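Local coordinates for protein mandelate racemase/muconate lactonizing enzyme (Jannaschia sp., PDB 4J3Z) that probably catalyses a metal-dependent isomerase-type reaction, as in the mandelate racemase/muconate lactonizing enzyme family, with its substrate not established, at residues D[133-138]-D[155-160]; D[188-193]-D[227-232]. One frame throughout, in Å; residues are numbered along the deposited sequence.

Overall arrangement
Both contacts belong to the α/β barrel of the enolase C-terminal type, on the same side of the chain's centre, with centres about 19 Å apart and nearest atoms about 9 Å apart. Interaction 1 lies at the surface and is polar: the loop after strand 125-131 is salt-bridged to the last turns of helix 147-159. Interaction 2 is partly buried and essentially apolar: a tyrosine in the loop after helix 216-226 lies against helix 183-200. The two share no element directly, yet helix 183-200 also packs on the helix of interaction 1, through F192 on A150. The surface loop contact is thus held by charge, the partly buried one by a tyrosine ring packed on a helix.

Interaction 1: residues D[133-138]-D[155-160]; sequences YPEPHH and AARVAE
E135 and R157 reach past each other in opposite directions and meet end-on, the carboxylate and guanidinium planes turned 32° apart. The grip is bifurcated: NH1 and NH2 of R157 both converge on a single oxygen of E135. R157 NH1 lies 3.1 Å from E135 OE1, a hydrogen-bonded salt bridge. R157 NH2, 3.2 Å from E135 OE1, is received by the syn lone pair of that oxygen, on the side of OE2. Both bonds are noticeably bent, and OE1 sits slightly off the guanidinium plane. The second oxygen has only a weak bond to NH1 and rests on the helix instead, with E135 OE2 3.6 Å from A156 CB. R157 gets there by folding twice along its chain, at chi2 and again at chi3 (88°), which turns NE back to its own helix end. There R157 NE binds E160 OE1 at 3.1 Å, coming from well above that carboxylate's plane. One arginine thus holds two glutamates, and its charge probably eases the repulsion between E135 OE2 and E160 OE2, 5.6 Å apart.

The loop side is braced by a type I turn from E135 to H138. H138 N bonds to E135 O at 2.8 Å. E135 N in turn donates to H138 ND1 at 3.0 Å, fixing the rotation of that imidazole. NE2 of H138 and of H137 both bond to E152 OE1, one turn back along the helix, and Y133 O accepts from S153 OG, so the loop is tied to this helix at several levels. The whole is a surface salt-bridge network, joining the first strand-to-helix loop of the barrel to the helix of its own β-α-β crossover.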
# COMPACT_ATOMS: atom_id res chain seq x y z
N TYR D 133 11.84 0.58 -42.65
CA TYR D 133 12.87 1.24 -43.43
C TYR D 133 12.33 1.72 -44.78
O TYR D 133 11.29 1.23 -45.24
CB TYR D 133 14.04 0.27 -43.64
CG TYR D 133 14.65 -0.25 -42.35
CD1 TYR D 133 15.27 0.62 -41.44
CD2 TYR D 133 14.61 -1.61 -42.03
CE1 TYR D 133 15.83 0.15 -40.27
CE2 TYR D 133 15.18 -2.10 -40.86
CZ TYR D 133 15.78 -1.21 -39.99
OH TYR D 133 16.35 -1.67 -38.82
N PRO D 134 13.02 2.70 -45.41
CA PRO D 134 12.68 3.19 -46.76
C PRO D 134 12.60 2.09 -47.82
O PRO D 134 13.53 1.30 -48.00
CB PRO D 134 13.83 4.14 -47.08
CG PRO D 134 14.25 4.67 -45.75
CD PRO D 134 14.07 3.53 -44.79
N GLU D 135 11.47 2.05 -48.51
CA GLU D 135 11.29 1.25 -49.71
C GLU D 135 12.15 1.90 -50.82
O GLU D 135 12.34 3.12 -50.81
CB GLU D 135 9.80 1.24 -50.06
CG GLU D 135 9.20 -0.09 -50.49
CD GLU D 135 9.73 -1.30 -49.74
OE1 GLU D 135 9.93 -1.22 -48.51
OE2 GLU D 135 9.93 -2.34 -50.40
N PRO D 136 12.69 1.10 -51.77
CA PRO D 136 13.70 1.68 -52.69
C PRO D 136 13.25 2.95 -53.43
O PRO D 136 14.09 3.75 -53.85
CB PRO D 136 13.94 0.54 -53.68
CG PRO D 136 13.68 -0.70 -52.87
CD PRO D 136 12.48 -0.33 -52.02
N HIS D 137 11.93 3.13 -53.55
CA HIS D 137 11.34 4.22 -54.31
C HIS D 137 10.93 5.40 -53.42
O HIS D 137 10.22 6.31 -53.86
CB HIS D 137 10.12 3.69 -55.06
CG HIS D 137 8.93 3.45 -54.18
ND1 HIS D 137 8.86 2.41 -53.28
CD2 HIS D 137 7.76 4.13 -54.06
CE1 HIS D 137 7.71 2.45 -52.65
NE2 HIS D 137 7.02 3.48 -53.10
N HIS D 138 11.38 5.38 -52.17
CA HIS D 138 11.05 6.42 -51.21
C HIS D 138 12.18 7.44 -51.10
O HIS D 138 13.36 7.07 -51.11
CB HIS D 138 10.78 5.82 -49.83
CG HIS D 138 9.42 5.19 -49.68
ND1 HIS D 138 9.22 4.02 -48.99
CD2 HIS D 138 8.20 5.59 -50.12
CE1 HIS D 138 7.93 3.72 -49.01
NE2 HIS D 138 7.30 4.65 -49.69
N ALA D 155 3.24 -2.38 -45.66
CA ALA D 155 2.66 -3.35 -46.61
C ALA D 155 3.71 -4.31 -47.19
O ALA D 155 3.46 -5.51 -47.27
CB ALA D 155 1.90 -2.63 -47.73
N ALA D 156 4.87 -3.79 -47.57
CA ALA D 156 5.97 -4.60 -48.11
C ALA D 156 6.45 -5.67 -47.12
O ALA D 156 6.73 -6.80 -47.49
CB ALA D 156 7.13 -3.73 -48.56
N ARG D 157 6.60 -5.32 -45.86
CA ARG D 157 6.97 -6.28 -44.85
C ARG D 157 5.95 -7.38 -44.57
O ARG D 157 6.31 -8.51 -44.37
CB ARG D 157 7.31 -5.64 -43.52
CG ARG D 157 8.28 -4.52 -43.56
CD ARG D 157 9.65 -4.94 -44.00
NE ARG D 157 9.80 -4.91 -45.42
CZ ARG D 157 10.07 -3.87 -46.17
NH1 ARG D 157 10.16 -4.07 -47.42
NH2 ARG D 157 10.24 -2.68 -45.73
N VAL D 158 4.67 -7.02 -44.51
CA VAL D 158 3.63 -8.04 -44.40
C VAL D 158 3.68 -9.01 -45.58
O VAL D 158 3.54 -10.22 -45.38
CB VAL D 158 2.23 -7.40 -44.23
CG1 VAL D 158 1.11 -8.36 -44.62
CG2 VAL D 158 2.06 -6.92 -42.80
N ALA D 159 3.90 -8.50 -46.80
CA ALA D 159 4.05 -9.34 -48.00
C ALA D 159 5.30 -10.24 -47.97
O ALA D 159 5.36 -11.24 -48.68
CB ALA D 159 4.03 -8.48 -49.27
N GLU D 160 6.29 -9.88 -47.16
CA GLU D 160 7.44 -10.76 -46.94
C GLU D 160 7.21 -11.75 -45.80
O GLU D 160 8.08 -12.57 -45.52
CB GLU D 160 8.69 -9.94 -46.62
CG GLU D 160 9.30 -9.19 -47.79
CD GLU D 160 10.21 -8.07 -47.30
OE1 GLU D 160 10.35 -7.93 -46.06
OE2 GLU D 160 10.77 -7.35 -48.16
O HOH W 1 11.39 -2.42 -43.55

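Interaction 2: residues D[188-193]-D[227-232]; sequences LSARFC and EPYDPL
A hydrogen bond from D230 N to E227 O, 2.7 Å, closes the 3-10 turn that presents Y229 to A190 and C193 of helix 183-200. Y229 CG stands anti to its carbonyl carbon (chi1 -44°), which sends the ring toward the helix, and chi2 near -76° turns one face to it. C193 CB lies above the ring plane just beyond the rim at CG and CD2, 3.4 Å from Y229 CD2, a tight approach. The C193 carbonyl carbon sits over the face toward the rim, about 4.0 Å above the plane. The sulfur is farther off: C193 SG lies 5.3 Å from the ring centroid and 51° off the normal, an oblique sulfur-aromatic contact. At the hydroxyl end A190 takes over, its O 3.9 Å and its CB 4.0 Å from Y229 CE2. The ring therefore spans one helical turn, from C193 back to A190. With an alanine here the ring would be gone, and C193 CB and the A190 backbone would probably lose their aromatic neighbour, opening a gap between loop and helix. C193 also touches I226 of helix 216-226, and D230 forms a salt bridge with R221 of the second subunit. The arrangement packs the 3-10 turn after helix 216-226 against the neighbouring outer helix 183-200 of the α/β barrel, where the loop leads into strand 233-235.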
# COMPACT_ATOMS: atom_id res chain seq x y z
N LEU D 188 1.52 13.43 -35.58
CA LEU D 188 2.31 12.52 -36.44
C LEU D 188 2.30 11.04 -35.99
O LEU D 188 2.33 10.15 -36.83
CB LEU D 188 3.76 13.02 -36.57
CG LEU D 188 4.68 12.38 -37.62
CD1 LEU D 188 4.17 12.64 -39.04
CD2 LEU D 188 6.10 12.88 -37.47
N SER D 189 2.27 10.81 -34.67
CA SER D 189 2.13 9.46 -34.10
C SER D 189 0.82 8.77 -34.45
O SER D 189 0.81 7.60 -34.85
CB SER D 189 2.27 9.50 -32.57
OG SER D 189 3.47 10.14 -32.17
N ALA D 190 -0.30 9.48 -34.29
CA ALA D 190 -1.62 8.97 -34.67
C ALA D 190 -1.77 8.78 -36.19
O ALA D 190 -2.18 7.71 -36.65
CB ALA D 190 -2.73 9.87 -34.13
N ARG D 191 -1.41 9.80 -36.97
CA ARG D 191 -1.43 9.69 -38.44
C ARG D 191 -0.63 8.48 -38.91
O ARG D 191 -1.09 7.72 -39.77
CB ARG D 191 -0.89 10.96 -39.10
CG ARG D 191 -1.93 12.07 -39.27
CD ARG D 191 -1.30 13.36 -39.81
NE ARG D 191 -0.40 13.13 -40.95
CZ ARG D 191 0.53 14.00 -41.37
NH1 ARG D 191 0.70 15.17 -40.76
NH2 ARG D 191 1.30 13.69 -42.41
N PHE D 192 0.55 8.28 -38.32
CA PHE D 192 1.37 7.09 -38.57
C PHE D 192 0.66 5.79 -38.23
O PHE D 192 0.67 4.86 -39.04
CB PHE D 192 2.68 7.17 -37.80
CG PHE D 192 3.87 7.57 -38.64
CD1 PHE D 192 3.97 8.86 -39.17
CD2 PHE D 192 4.89 6.67 -38.89
CE1 PHE D 192 5.07 9.22 -39.93
CE2 PHE D 192 5.98 7.03 -39.64
CZ PHE D 192 6.07 8.31 -40.17
N CYS D 193 0.05 5.73 -37.05
CA CYS D 193 -0.70 4.52 -36.63
C CYS D 193 -1.92 4.25 -37.51
O CYS D 193 -2.21 3.09 -37.82
CB CYS D 193 -1.14 4.62 -35.16
SG CYS D 193 0.14 4.29 -33.93
N GLU D 227 -4.01 4.87 -28.81
CA GLU D 227 -4.82 3.73 -28.37
C GLU D 227 -5.82 3.21 -29.39
O GLU D 227 -5.87 1.99 -29.61
CB GLU D 227 -5.55 4.05 -27.07
CG GLU D 227 -4.88 3.49 -25.84
CD GLU D 227 -5.48 4.06 -24.58
OE1 GLU D 227 -6.54 4.70 -24.69
OE2 GLU D 227 -4.88 3.89 -23.50
N PRO D 228 -6.64 4.10 -30.00
CA PRO D 228 -7.61 3.62 -30.99
C PRO D 228 -7.01 2.70 -32.07
O PRO D 228 -7.75 1.94 -32.70
CB PRO D 228 -8.13 4.91 -31.63
CG PRO D 228 -8.04 5.92 -30.53
CD PRO D 228 -6.81 5.55 -29.75
N TYR D 229 -5.71 2.75 -32.27
CA TYR D 229 -5.07 1.93 -33.25
C TYR D 229 -4.52 0.63 -32.75
O TYR D 229 -3.98 -0.12 -33.49
CB TYR D 229 -4.02 2.71 -34.00
CG TYR D 229 -4.50 4.03 -34.37
CD1 TYR D 229 -5.38 4.19 -35.41
CD2 TYR D 229 -4.15 5.14 -33.64
CE1 TYR D 229 -5.87 5.42 -35.72
CE2 TYR D 229 -4.64 6.36 -33.96
CZ TYR D 229 -5.49 6.48 -35.00
OH TYR D 229 -5.96 7.69 -35.30
N ASP D 230 -4.72 0.38 -31.46
CA ASP D 230 -4.32 -0.86 -30.81
C ASP D 230 -2.88 -1.32 -30.99
O ASP D 230 -2.63 -2.42 -31.48
CB ASP D 230 -5.27 -2.03 -31.05
CG ASP D 230 -4.93 -3.23 -30.19
OD1 ASP D 230 -4.65 -3.04 -29.00
OD2 ASP D 230 -4.92 -4.36 -30.69
N PRO D 231 -1.93 -0.47 -30.64
CA PRO D 231 -0.51 -0.89 -30.76
C PRO D 231 -0.16 -2.02 -29.79
O PRO D 231 -0.59 -1.99 -28.63
CB PRO D 231 0.26 0.37 -30.36
CG PRO D 231 -0.68 1.14 -29.50
CD PRO D 231 -2.08 0.84 -29.98
N LEU D 232 0.60 -3.01 -30.27
CA LEU D 232 1.00 -4.15 -29.43
C LEU D 232 1.81 -3.72 -28.23
O LEU D 232 1.76 -4.38 -27.17
CB LEU D 232 1.79 -5.19 -30.22
CG LEU D 232 2.03 -6.57 -29.59
CD1 LEU D 232 2.26 -7.64 -30.63
CD2 LEU D 232 3.20 -6.56 -28.63